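Long-range contacts in ribokinase RBSK (PDB 3GO6), which probably catalyses the magnesium-dependent transfer of phosphate from ATP to O-5 of D-ribose, giving D-ribose 5-phosphate: residues L32-D37 and V46-L51; D169-V174 and P259-S264; N175-G180 and E200-D205; P210-I215 and V225-V230; P234-T239 and A278-T283. All coordinates share one frame; numbering follows the deposited sequence.

Contact 1 (L32-D37 and V46-L51)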
# COMPACT_ATOMS: atom_id res chain seq x y z
N LEU A 32 -1.67 -1.84 5.44
CA LEU A 32 -0.83 -0.67 5.16
C LEU A 32 -1.77 0.54 5.29
O LEU A 32 -2.70 0.67 4.50
CB LEU A 32 -0.22 -0.76 3.77
CG LEU A 32 0.73 -1.95 3.57
CD1 LEU A 32 1.15 -2.03 2.12
CD2 LEU A 32 1.96 -1.84 4.45
N THR A 33 -1.58 1.34 6.32
CA THR A 33 -2.48 2.47 6.60
C THR A 33 -1.77 3.77 6.23
O THR A 33 -0.68 4.05 6.73
CB THR A 33 -2.95 2.51 8.06
OG1 THR A 33 -3.49 1.24 8.45
CG2 THR A 33 -4.03 3.60 8.28
N PHE A 34 -2.40 4.54 5.35
CA PHE A 34 -1.87 5.78 4.80
C PHE A 34 -2.75 6.93 5.27
O PHE A 34 -3.99 6.85 5.19
CB PHE A 34 -1.93 5.78 3.27
CG PHE A 34 -1.05 4.75 2.59
CD1 PHE A 34 0.14 5.13 1.98
CD2 PHE A 34 -1.44 3.41 2.52
CE1 PHE A 34 0.96 4.20 1.31
CE2 PHE A 34 -0.62 2.46 1.86
CZ PHE A 34 0.57 2.85 1.26
N VAL A 35 -2.12 8.00 5.74
CA VAL A 35 -2.88 9.22 6.07
C VAL A 35 -2.66 10.23 4.94
O VAL A 35 -1.51 10.48 4.53
CB VAL A 35 -2.49 9.80 7.45
CG1 VAL A 35 -3.14 11.19 7.68
CG2 VAL A 35 -2.89 8.84 8.55
N VAL A 36 -3.77 10.78 4.43
CA VAL A 36 -3.77 11.78 3.36
C VAL A 36 -4.62 13.00 3.76
O VAL A 36 -5.36 12.95 4.75
CB VAL A 36 -4.35 11.19 2.03
CG1 VAL A 36 -3.47 10.03 1.51
CG2 VAL A 36 -5.79 10.73 2.23
N ASP A 37 -4.50 14.09 3.01
CA ASP A 37 -5.45 15.20 3.19
C ASP A 37 -6.81 14.83 2.59
O ASP A 37 -7.83 14.85 3.27
CB ASP A 37 -4.91 16.48 2.57
CG ASP A 37 -5.84 17.66 2.81
OD1 ASP A 37 -6.13 17.97 4.00
OD2 ASP A 37 -6.31 18.25 1.81
N VAL A 46 -1.21 10.75 -5.42
CA VAL A 46 -1.27 11.41 -4.14
C VAL A 46 -0.09 11.01 -3.27
O VAL A 46 0.30 9.84 -3.23
CB VAL A 46 -2.61 11.10 -3.43
CG1 VAL A 46 -2.62 11.62 -2.00
CG2 VAL A 46 -3.79 11.69 -4.23
N LEU A 47 0.48 12.00 -2.60
CA LEU A 47 1.54 11.77 -1.63
C LEU A 47 0.97 11.68 -0.22
O LEU A 47 0.39 12.65 0.29
CB LEU A 47 2.62 12.86 -1.72
CG LEU A 47 3.84 12.78 -0.79
CD1 LEU A 47 4.58 11.43 -0.88
CD2 LEU A 47 4.78 13.93 -1.12
N ALA A 48 1.13 10.51 0.41
CA ALA A 48 0.65 10.29 1.77
C ALA A 48 1.51 11.00 2.79
O ALA A 48 2.72 11.13 2.61
CB ALA A 48 0.59 8.81 2.10
N ALA A 49 0.89 11.41 3.89
CA ALA A 49 1.57 12.05 5.00
C ALA A 49 2.34 11.04 5.87
O ALA A 49 3.40 11.36 6.44
CB ALA A 49 0.55 12.82 5.86
N SER A 50 1.80 9.82 5.98
CA SER A 50 2.38 8.78 6.82
C SER A 50 1.92 7.40 6.33
O SER A 50 0.94 7.29 5.61
CB SER A 50 1.98 8.96 8.28
OG SER A 50 0.58 8.80 8.47
N LEU A 51 2.68 6.38 6.72
CA LEU A 51 2.37 4.99 6.38
C LEU A 51 2.75 4.12 7.57
O LEU A 51 3.86 4.24 8.10
CB LEU A 51 3.14 4.55 5.12
CG LEU A 51 3.21 3.02 4.85
CD1 LEU A 51 1.80 2.44 4.64
CD2 LEU A 51 4.10 2.69 3.67
O HOH W 1 -0.32 6.16 8.60
O HOH W 2 -2.08 13.81 1.05
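Phe34 and Leu51 meet in the small beta sheet that forms the lid of a PfkB-family kinase, where strand 29-35 runs antiparallel to strand 50-56. They form a non-hydrogen-bonded pair with CA atoms 4.6 Å apart, and the two side chains lie side by side, pointing the same way. With Leu51 CG anti to the backbone N (chi1 164°) and chi2 at 62°, CD1 comes to rest over the middle of the Phe34 ring, 3.7 Å from its centroid and 13° off the normal, a CH-pi contact. Ala48 CB approaches the same ring at its edge, 3.7 Å from CD1 of Phe34. Beyond the pair, Val35 N donates to Ser50 O (3.1 Å), while Ala49 N reaches Val35 O at 2.7 Å. One water bridges Thr33 O and Ser50 OG, and a second joins Asp37 N to Leu47 O. The second subunit adds its Ala127 against Leu51 and its Ile113 against Phe34, and Val46 and Leu47 pair in a parallel ladder with a strand of that chain, carrying the sheet across the interface. Ser50 N is buried without a partner in the model, whereas Leu51 CD1 and Ala48 CB pack on the face and edge of the ring.

Contact 2 (D169-V174 and P259-S264)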
# COMPACT_ATOMS: atom_id res chain seq x y z
N ASP A 169 -27.05 -24.77 18.00
CA ASP A 169 -27.82 -23.64 18.54
C ASP A 169 -26.97 -22.45 19.01
O ASP A 169 -27.32 -21.77 19.98
CB ASP A 169 -28.86 -24.09 19.60
CG ASP A 169 -29.91 -22.99 19.93
OD1 ASP A 169 -30.44 -22.32 18.99
OD2 ASP A 169 -30.22 -22.80 21.14
N ALA A 170 -25.86 -22.20 18.31
CA ALA A 170 -25.10 -20.96 18.47
C ALA A 170 -25.74 -19.84 17.65
O ALA A 170 -26.35 -20.10 16.61
CB ALA A 170 -23.67 -21.16 18.02
N VAL A 171 -25.58 -18.60 18.12
CA VAL A 171 -25.99 -17.44 17.33
C VAL A 171 -25.18 -17.33 16.02
O VAL A 171 -23.95 -17.35 16.05
CB VAL A 171 -25.84 -16.14 18.15
CG1 VAL A 171 -26.19 -14.91 17.29
CG2 VAL A 171 -26.70 -16.20 19.41
N VAL A 172 -25.87 -17.20 14.89
CA VAL A 172 -25.20 -16.91 13.63
C VAL A 172 -25.20 -15.39 13.40
O VAL A 172 -26.24 -14.78 13.16
CB VAL A 172 -25.83 -17.65 12.42
CG1 VAL A 172 -25.15 -17.24 11.14
CG2 VAL A 172 -25.73 -19.18 12.62
N MET A 173 -24.02 -14.80 13.47
CA MET A 173 -23.85 -13.35 13.33
C MET A 173 -22.93 -13.06 12.15
O MET A 173 -21.77 -13.52 12.13
CB MET A 173 -23.32 -12.78 14.65
CG MET A 173 -23.19 -11.23 14.69
SD MET A 173 -22.59 -10.60 16.28
CE MET A 173 -24.04 -10.83 17.31
N VAL A 174 -23.43 -12.32 11.17
CA VAL A 174 -22.70 -12.06 9.94
C VAL A 174 -22.47 -10.57 9.79
O VAL A 174 -23.41 -9.77 9.84
CB VAL A 174 -23.45 -12.62 8.68
CG1 VAL A 174 -22.68 -12.32 7.38
CG2 VAL A 174 -23.69 -14.12 8.83
N PRO A 259 -26.94 -12.22 23.62
CA PRO A 259 -27.42 -13.38 24.42
C PRO A 259 -27.58 -14.66 23.58
O PRO A 259 -27.67 -14.58 22.37
CB PRO A 259 -28.81 -12.91 24.88
CG PRO A 259 -29.26 -12.00 23.78
CD PRO A 259 -28.01 -11.22 23.41
N ARG A 260 -27.66 -15.82 24.23
CA ARG A 260 -28.01 -17.09 23.55
C ARG A 260 -29.46 -17.08 23.03
O ARG A 260 -30.32 -16.42 23.63
CB ARG A 260 -27.78 -18.28 24.48
CG ARG A 260 -26.36 -18.30 25.12
CD ARG A 260 -26.07 -19.60 25.88
NE ARG A 260 -25.01 -19.42 26.89
CZ ARG A 260 -24.30 -20.41 27.43
NH1 ARG A 260 -24.51 -21.68 27.06
NH2 ARG A 260 -23.37 -20.14 28.33
N ASN A 261 -29.71 -17.77 21.91
CA ASN A 261 -31.04 -17.80 21.29
C ASN A 261 -32.10 -18.37 22.27
O ASN A 261 -31.75 -19.21 23.11
CB ASN A 261 -31.02 -18.64 20.00
CG ASN A 261 -30.19 -18.01 18.86
OD1 ASN A 261 -30.17 -16.78 18.67
ND2 ASN A 261 -29.55 -18.87 18.06
N PRO A 262 -33.37 -17.91 22.20
CA PRO A 262 -33.95 -16.89 21.32
C PRO A 262 -33.60 -15.48 21.79
O PRO A 262 -33.69 -14.54 21.01
CB PRO A 262 -35.47 -17.11 21.44
CG PRO A 262 -35.65 -18.31 22.34
CD PRO A 262 -34.39 -18.44 23.14
N GLY A 263 -33.21 -15.37 23.06
CA GLY A 263 -32.79 -14.11 23.67
C GLY A 263 -33.93 -13.15 24.02
O GLY A 263 -35.04 -13.22 23.45
N SER A 264 -33.63 -12.25 24.96
CA SER A 264 -34.57 -11.22 25.37
C SER A 264 -34.22 -9.87 24.74
O SER A 264 -33.03 -9.61 24.42
CB SER A 264 -34.57 -11.08 26.89
OG SER A 264 -33.42 -10.39 27.35
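Asn261 reaches across to the start of strand 171-175, and its side chain can be followed outward atom by atom. CB lies 3.9 Å from Asp169 OD1. CG, set anti to the carbonyl carbon by a chi1 of -68°, comes within 4.0 Å of Val171 CG2, and there the amide divides. OD1 rests against that same methyl at 3.6 Å. ND2 turns to the other residues, standing 3.7 Å from both Asp169 OD1 and Ala170 O; these separations are too long for hydrogen bonds, and the nitrogen makes a weak hydrogen bond to Asp194 OD2. The Asp169 carboxylate and the Asn261 amide are inclined by 48°, so they do not stack. Asp169, with positive phi, is the C-prime residue of the Schellman motif that ends helix 155-167, just before the chain enters the central mixed sheet; the loop holding Asn261 joins helices 246-257 and 265-282. Val171 CG2 also touches Pro259 O at 3.5 Å, so this methyl touches two oxygens, Pro259 O and Asn261 OD1. On the strand, Val171 packs further against Trp258, Val146 and Val195, while Val172 N donates to the Asp194 carboxylate.

Contact 3 (N175-G180 and E200-D205)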
# COMPACT_ATOMS: atom_id res chain seq x y z
N ASN A 175 -21.20 -10.19 9.64
CA ASN A 175 -20.89 -8.84 9.18
C ASN A 175 -20.91 -8.88 7.67
O ASN A 175 -20.00 -9.46 7.05
CB ASN A 175 -19.52 -8.40 9.73
CG ASN A 175 -19.13 -7.02 9.27
OD1 ASN A 175 -19.99 -6.16 8.99
ND2 ASN A 175 -17.84 -6.79 9.19
N ALA A 176 -21.96 -8.31 7.08
CA ALA A 176 -22.17 -8.39 5.62
C ALA A 176 -21.26 -7.43 4.86
O ALA A 176 -21.73 -6.51 4.19
CB ALA A 176 -23.66 -8.12 5.28
N SER A 177 -19.95 -7.66 4.95
CA SER A 177 -18.96 -6.78 4.37
C SER A 177 -17.78 -7.66 3.90
O SER A 177 -17.36 -8.54 4.65
CB SER A 177 -18.50 -5.77 5.43
OG SER A 177 -17.57 -4.83 4.93
N PRO A 178 -17.28 -7.45 2.67
CA PRO A 178 -17.72 -6.47 1.68
C PRO A 178 -19.02 -6.91 1.02
O PRO A 178 -19.38 -8.09 1.10
CB PRO A 178 -16.62 -6.49 0.62
CG PRO A 178 -15.58 -7.45 1.11
CD PRO A 178 -16.15 -8.27 2.18
N ALA A 179 -19.70 -5.96 0.38
CA ALA A 179 -20.88 -6.22 -0.44
C ALA A 179 -20.49 -6.87 -1.78
O ALA A 179 -19.31 -6.96 -2.11
CB ALA A 179 -21.63 -4.90 -0.69
N GLY A 180 -21.48 -7.33 -2.55
CA GLY A 180 -21.24 -7.85 -3.90
C GLY A 180 -20.61 -9.23 -4.01
O GLY A 180 -20.11 -9.60 -5.07
N GLU A 200 -25.21 1.17 5.87
CA GLU A 200 -26.42 1.33 5.04
C GLU A 200 -26.25 0.76 3.63
O GLU A 200 -27.12 0.02 3.16
CB GLU A 200 -26.91 2.79 5.01
CG GLU A 200 -27.50 3.25 6.34
CD GLU A 200 -29.03 3.13 6.45
OE1 GLU A 200 -29.64 2.21 5.83
OE2 GLU A 200 -29.62 3.96 7.17
N HIS A 201 -25.12 1.04 2.99
CA HIS A 201 -24.84 0.52 1.65
C HIS A 201 -24.74 -1.01 1.63
O HIS A 201 -25.34 -1.69 0.77
CB HIS A 201 -23.58 1.19 1.07
CG HIS A 201 -22.99 0.48 -0.11
ND1 HIS A 201 -23.51 0.59 -1.39
CD2 HIS A 201 -21.92 -0.35 -0.22
CE1 HIS A 201 -22.79 -0.15 -2.22
NE2 HIS A 201 -21.82 -0.72 -1.54
N GLU A 202 -23.99 -1.57 2.57
CA GLU A 202 -23.91 -3.03 2.71
C GLU A 202 -25.28 -3.66 3.03
O GLU A 202 -25.60 -4.74 2.52
CB GLU A 202 -22.88 -3.42 3.79
CG GLU A 202 -21.44 -3.00 3.47
CD GLU A 202 -20.52 -2.94 4.70
OE1 GLU A 202 -21.02 -2.96 5.86
OE2 GLU A 202 -19.27 -2.86 4.49
N ALA A 203 -26.07 -3.00 3.88
CA ALA A 203 -27.40 -3.53 4.23
C ALA A 203 -28.32 -3.63 3.00
O ALA A 203 -29.07 -4.62 2.85
CB ALA A 203 -28.05 -2.71 5.34
N ASN A 204 -28.24 -2.63 2.12
CA ASN A 204 -29.00 -2.61 0.86
C ASN A 204 -28.67 -3.81 -0.03
O ASN A 204 -29.54 -4.33 -0.71
CB ASN A 204 -28.72 -1.34 0.05
CG ASN A 204 -29.30 -0.08 0.69
OD1 ASN A 204 -30.23 -0.16 1.51
ND2 ASN A 204 -28.77 1.09 0.30
N ASP A 205 -27.39 -4.23 -0.04
CA ASP A 205 -26.94 -5.32 -0.89
C ASP A 205 -27.30 -6.71 -0.37
O ASP A 205 -27.31 -7.66 -1.14
CB ASP A 205 -25.43 -5.24 -1.13
CG ASP A 205 -24.98 -6.10 -2.31
OD1 ASP A 205 -25.36 -5.77 -3.46
OD2 ASP A 205 -24.26 -7.10 -2.09
O HOH W 3 -23.45 -6.50 1.96
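Glu202 and Ser177 form a short hydrogen bond in a buried setting: Ser177 OG donates to Glu202 OE2 over 2.6 Å, meeting the oxygen from 52° out of the carboxylate plane. Ser177 OG is anti to its backbone N (chi1 -178°), which carries the hydroxyl to the carboxylate, and Ser177 CB lies 3.2 Å from the same OE2. Nearer the helix, Glu202 CB packs against Ala176 O at 3.3 Å, and a water donates to both Ala176 O and Glu202 O, linking the two backbones. Ala176 is the centre of an inverse gamma turn in the loop that leaves strand 171-175, at the carboxyl ends of the parallel strands where the ribokinase fold places its substrates; helix 200-205 follows the next strand of that sheet. Lys58, which lines the bound ribose, touches Ser177, and Asn199, predicted to bind ATP, accepts from Glu202 N. One helical turn on from Glu202, Asp205 OD2 takes the N-H of Gly180 at 2.8 Å with an angle of 161° at hydrogen, again from above the carboxylate plane. The same oxygen has a salt bridge to Arg183. Ala179 CB sits between these two polar grips, 3.8 Å from Asp205 CB, while Thr45 of the second subunit packs on Ser177.

Contact 4 (P210-I215 and V225-V230)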
# COMPACT_ATOMS: atom_id res chain seq x y z
N PRO A 210 -32.48 -10.65 8.30
CA PRO A 210 -32.28 -11.62 9.37
C PRO A 210 -33.26 -11.36 10.49
O PRO A 210 -34.01 -10.38 10.45
CB PRO A 210 -30.86 -11.30 9.84
CG PRO A 210 -30.79 -9.78 9.68
CD PRO A 210 -31.53 -9.52 8.39
N THR A 211 -33.23 -12.20 11.52
CA THR A 211 -34.06 -11.96 12.69
C THR A 211 -33.74 -10.59 13.29
O THR A 211 -34.65 -9.84 13.67
CB THR A 211 -33.84 -13.06 13.75
OG1 THR A 211 -33.90 -14.33 13.09
CG2 THR A 211 -34.93 -13.00 14.83
N HIS A 212 -32.45 -10.24 13.34
CA HIS A 212 -32.00 -8.98 13.93
C HIS A 212 -31.04 -8.27 12.96
O HIS A 212 -29.89 -8.67 12.83
CB HIS A 212 -31.31 -9.26 15.27
CG HIS A 212 -32.11 -10.12 16.19
ND1 HIS A 212 -33.20 -9.65 16.90
CD2 HIS A 212 -31.99 -11.43 16.54
CE1 HIS A 212 -33.72 -10.62 17.63
NE2 HIS A 212 -33.00 -11.72 17.43
N PHE A 213 -31.53 -7.23 12.27
CA PHE A 213 -30.73 -6.47 11.30
C PHE A 213 -30.17 -5.25 12.04
O PHE A 213 -30.93 -4.41 12.52
CB PHE A 213 -31.59 -6.02 10.11
CG PHE A 213 -30.87 -6.02 8.77
CD1 PHE A 213 -29.46 -5.98 8.68
CD2 PHE A 213 -31.61 -6.03 7.58
CE1 PHE A 213 -28.81 -5.97 7.45
CE2 PHE A 213 -30.98 -6.03 6.32
CZ PHE A 213 -29.58 -6.00 6.25
N VAL A 214 -28.84 -5.20 12.16
CA VAL A 214 -28.14 -4.13 12.88
C VAL A 214 -27.42 -3.29 11.86
O VAL A 214 -26.40 -3.70 11.28
CB VAL A 214 -27.16 -4.69 13.94
CG1 VAL A 214 -26.43 -3.55 14.67
CG2 VAL A 214 -27.89 -5.58 14.96
N ILE A 215 -27.95 -2.10 11.59
CA ILE A 215 -27.41 -1.27 10.54
C ILE A 215 -26.63 -0.13 11.18
O ILE A 215 -27.21 0.73 11.83
CB ILE A 215 -28.50 -0.73 9.57
CG1 ILE A 215 -29.30 -1.87 8.93
CG2 ILE A 215 -27.88 0.11 8.45
CD1 ILE A 215 -30.54 -2.22 9.74
N VAL A 225 -33.58 -3.19 12.90
CA VAL A 225 -34.83 -3.66 12.28
C VAL A 225 -34.93 -5.17 12.49
O VAL A 225 -34.03 -5.92 12.10
CB VAL A 225 -34.89 -3.38 10.76
CG1 VAL A 225 -36.29 -3.70 10.20
CG2 VAL A 225 -34.51 -1.94 10.43
N GLY A 226 -36.01 -5.62 13.12
CA GLY A 226 -36.25 -7.05 13.25
C GLY A 226 -37.33 -7.41 14.23
O GLY A 226 -38.26 -6.62 14.47
N ALA A 227 -37.20 -8.60 14.83
CA ALA A 227 -38.19 -9.14 15.74
C ALA A 227 -38.53 -8.21 16.91
O ALA A 227 -39.64 -8.29 17.45
CB ALA A 227 -37.75 -10.50 16.28
N ASP A 228 -37.59 -7.34 17.30
CA ASP A 228 -37.81 -6.40 18.40
C ASP A 228 -38.44 -5.09 17.93
O ASP A 228 -38.61 -4.16 18.71
CB ASP A 228 -36.51 -6.11 19.15
CG ASP A 228 -35.99 -7.30 19.94
OD1 ASP A 228 -36.76 -8.28 20.15
OD2 ASP A 228 -34.81 -7.27 20.36
N GLY A 229 -38.76 -5.01 16.64
CA GLY A 229 -39.30 -3.79 16.05
C GLY A 229 -38.27 -2.99 15.28
O GLY A 229 -37.41 -3.55 14.60
N VAL A 230 -38.38 -1.66 15.39
CA VAL A 230 -37.57 -0.71 14.63
C VAL A 230 -37.20 0.42 15.58
O VAL A 230 -38.08 1.08 16.13
CB VAL A 230 -38.35 -0.16 13.40
CG1 VAL A 230 -37.59 0.99 12.72
CG2 VAL A 230 -38.63 -1.27 12.38
O HOH W 4 -34.82 -7.82 10.18
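Phe213 and Val225 form an antiparallel hydrogen-bonded pair with CA atoms 5.1 Å apart: Phe213 N donates to Val225 O over 2.8 Å, and Val225 N returns a bond to Phe213 O over 2.9 Å. Beside them His212 and Gly226 make the non-hydrogen-bonded pair. Ala227 N then reaches Thr211 O at 3.1 Å, which extends the backbone pairing past the strand end. Lacking a side chain, Gly226 lets its CA come within 3.2 Å of Thr211 O. A water donates to both Pro210 O and Val225 O, so Val225 O receives the water as well as the Phe213 N-H. The strands belong to the hairpin 212-216 and 222-226 at the antiparallel end of the central mixed sheet, and a type I turn from Gly226 to Gly229 leads on to strand 229-233, at one edge. Among the side chains, Val225 CG2, anti to its own carbonyl carbon, meets Ile215 CD1 at 4.0 Å. Phe213 CB lies 3.2 Å from Val225 O, and its ring is flanked by neighbours in its own segment, Pro210 CD over one face and Ile215 CG1 over the opposite one, both offset toward the rim. Thr211 CG2 lies over a face of the His212 imidazole and touches Ala227 CB at 4.0 Å. His212 ND1 is hydrogen-bonded to Tyr224 OH, whereas Asp228 OD2 forms a salt bridge with Arg268 of helix 265-282.

Contact 5 (P234-T239 and A278-T283)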
# COMPACT_ATOMS: atom_id res chain seq x y z
N PRO A 234 -28.13 5.42 19.93
CA PRO A 234 -27.06 6.42 19.79
C PRO A 234 -25.69 5.98 20.32
O PRO A 234 -25.59 5.08 21.16
CB PRO A 234 -27.58 7.61 20.62
CG PRO A 234 -28.39 6.97 21.69
CD PRO A 234 -29.12 5.83 20.95
N ALA A 235 -24.65 6.62 19.80
CA ALA A 235 -23.29 6.43 20.29
C ALA A 235 -22.89 7.67 21.09
O ALA A 235 -23.43 8.74 20.84
CB ALA A 235 -22.33 6.26 19.10
N PRO A 236 -21.94 7.53 22.03
CA PRO A 236 -21.31 8.71 22.64
C PRO A 236 -20.77 9.70 21.59
O PRO A 236 -20.24 9.28 20.55
CB PRO A 236 -20.15 8.12 23.44
CG PRO A 236 -20.58 6.72 23.74
CD PRO A 236 -21.40 6.27 22.58
N THR A 237 -20.90 11.00 21.87
CA THR A 237 -20.38 12.03 20.99
C THR A 237 -18.88 12.14 21.22
O THR A 237 -18.44 12.26 22.36
CB THR A 237 -21.05 13.40 21.27
OG1 THR A 237 -22.46 13.24 21.20
CG2 THR A 237 -20.61 14.43 20.24
N VAL A 238 -18.09 12.07 20.14
CA VAL A 238 -16.63 12.16 20.25
C VAL A 238 -16.04 13.01 19.14
O VAL A 238 -16.66 13.19 18.08
CB VAL A 238 -15.95 10.74 20.24
CG1 VAL A 238 -16.41 9.88 21.44
CG2 VAL A 238 -16.20 10.04 18.93
N THR A 239 -14.84 13.52 19.36
CA THR A 239 -14.04 14.09 18.28
C THR A 239 -13.20 12.95 17.66
O THR A 239 -12.31 12.41 18.32
CB THR A 239 -13.09 15.19 18.79
OG1 THR A 239 -13.82 16.16 19.57
CG2 THR A 239 -12.39 15.87 17.63
N ALA A 278 -18.34 1.19 22.19
CA ALA A 278 -17.00 0.71 21.83
C ALA A 278 -16.56 1.22 20.46
O ALA A 278 -15.40 1.62 20.28
CB ALA A 278 -16.93 -0.81 21.90
N GLY A 279 -17.48 1.22 19.50
CA GLY A 279 -17.23 1.77 18.18
C GLY A 279 -16.81 3.22 18.21
O GLY A 279 -15.87 3.63 17.51
N ALA A 280 -17.48 4.01 19.05
CA ALA A 280 -17.14 5.43 19.21
C ALA A 280 -15.72 5.60 19.76
O ALA A 280 -14.91 6.36 19.21
CB ALA A 280 -18.17 6.11 20.13
N LEU A 281 -15.42 4.87 20.84
CA LEU A 281 -14.10 4.85 21.45
C LEU A 281 -13.01 4.45 20.45
O LEU A 281 -11.88 4.96 20.50
CB LEU A 281 -14.07 3.86 22.63
CG LEU A 281 -14.85 4.20 23.90
CD1 LEU A 281 -14.67 3.12 24.94
CD2 LEU A 281 -14.45 5.58 24.47
N ALA A 282 -13.36 3.51 19.57
CA ALA A 282 -12.43 3.02 18.55
C ALA A 282 -12.03 4.14 17.57
O ALA A 282 -10.94 4.12 17.03
CB ALA A 282 -13.06 1.83 17.82
N THR A 283 -12.89 5.14 17.38
CA THR A 283 -12.58 6.25 16.48
C THR A 283 -11.62 7.28 17.09
O THR A 283 -11.17 8.20 16.40
CB THR A 283 -13.85 6.97 15.97
OG1 THR A 283 -14.44 7.70 17.07
CG2 THR A 283 -14.86 5.95 15.42
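Val238 and Thr283 are brought together by two matching torsions. Val238 CG2 stands between its own backbone N and carbonyl carbon, with CG1 anti to the carbonyl carbon at a chi1 of -61°; Thr283 OG1 takes the corresponding position at a chi1 of 70°. The branches meet obliquely, CG2 of Val238 lying 3.5 Å from OG1 of Thr283, an apolar methyl laid against a hydroxyl. That hydroxyl is committed along its own segment: Thr283 OG1 donates to Ala280 O over 2.6 Å, in the carbonyl plane and on a lone pair. Thr283 N is bonded to the same oxygen, so two donors from one residue grip Ala280 O, and Val238 CG2 also approaches this oxygen at 3.9 Å. The other half of the contact centres on the methyl of Ala280, which points at the loop and is met by three of its residues. Pro236 O lies 3.8 Å from Ala280 CB and Pro236 CD 4.1 Å from it, while Ala235 CB faces that methyl at 4.3 Å and Val238 CG1 at 4.4 Å. The loop therefore rests on the helix through small apolar groups, without a hydrogen bond between the segments. Thr283 is also joined by backbone hydrogen bonds to Val241 and Asp242, later in the same loop. Ala282, just before Thr283 in the chain, belongs to the magnesium site seen here together with Asp242, Ala244, Val285 and Gly287. The contact thus borders the monovalent-cation site of ribokinases; magnesium occupies it here, and the same residues are predicted to bind potassium.

In the fold
Contact 1 comes first along the chain, in the four-stranded lid sheet, its centre about 40 Å from that of contact 2. Contacts 2, 3 and 4 gather on the eight-stranded mixed sheet: contact 3 continues strand 171-175 of contact 2, and helix 200-205 packs on strand 212-216 of contact 4. Contacts 2 and 4 have centres about 13 Å apart. Contact 5 follows contact 4, its segments alternating with those of contact 2; it lies on helix 265-282 beside the metal site, its centre about 22 Å from those of contacts 3 and 4. Contacts 1 and 3 touch the second subunit, so the dimer interface reaches the lid and the loop beside the ribose pocket.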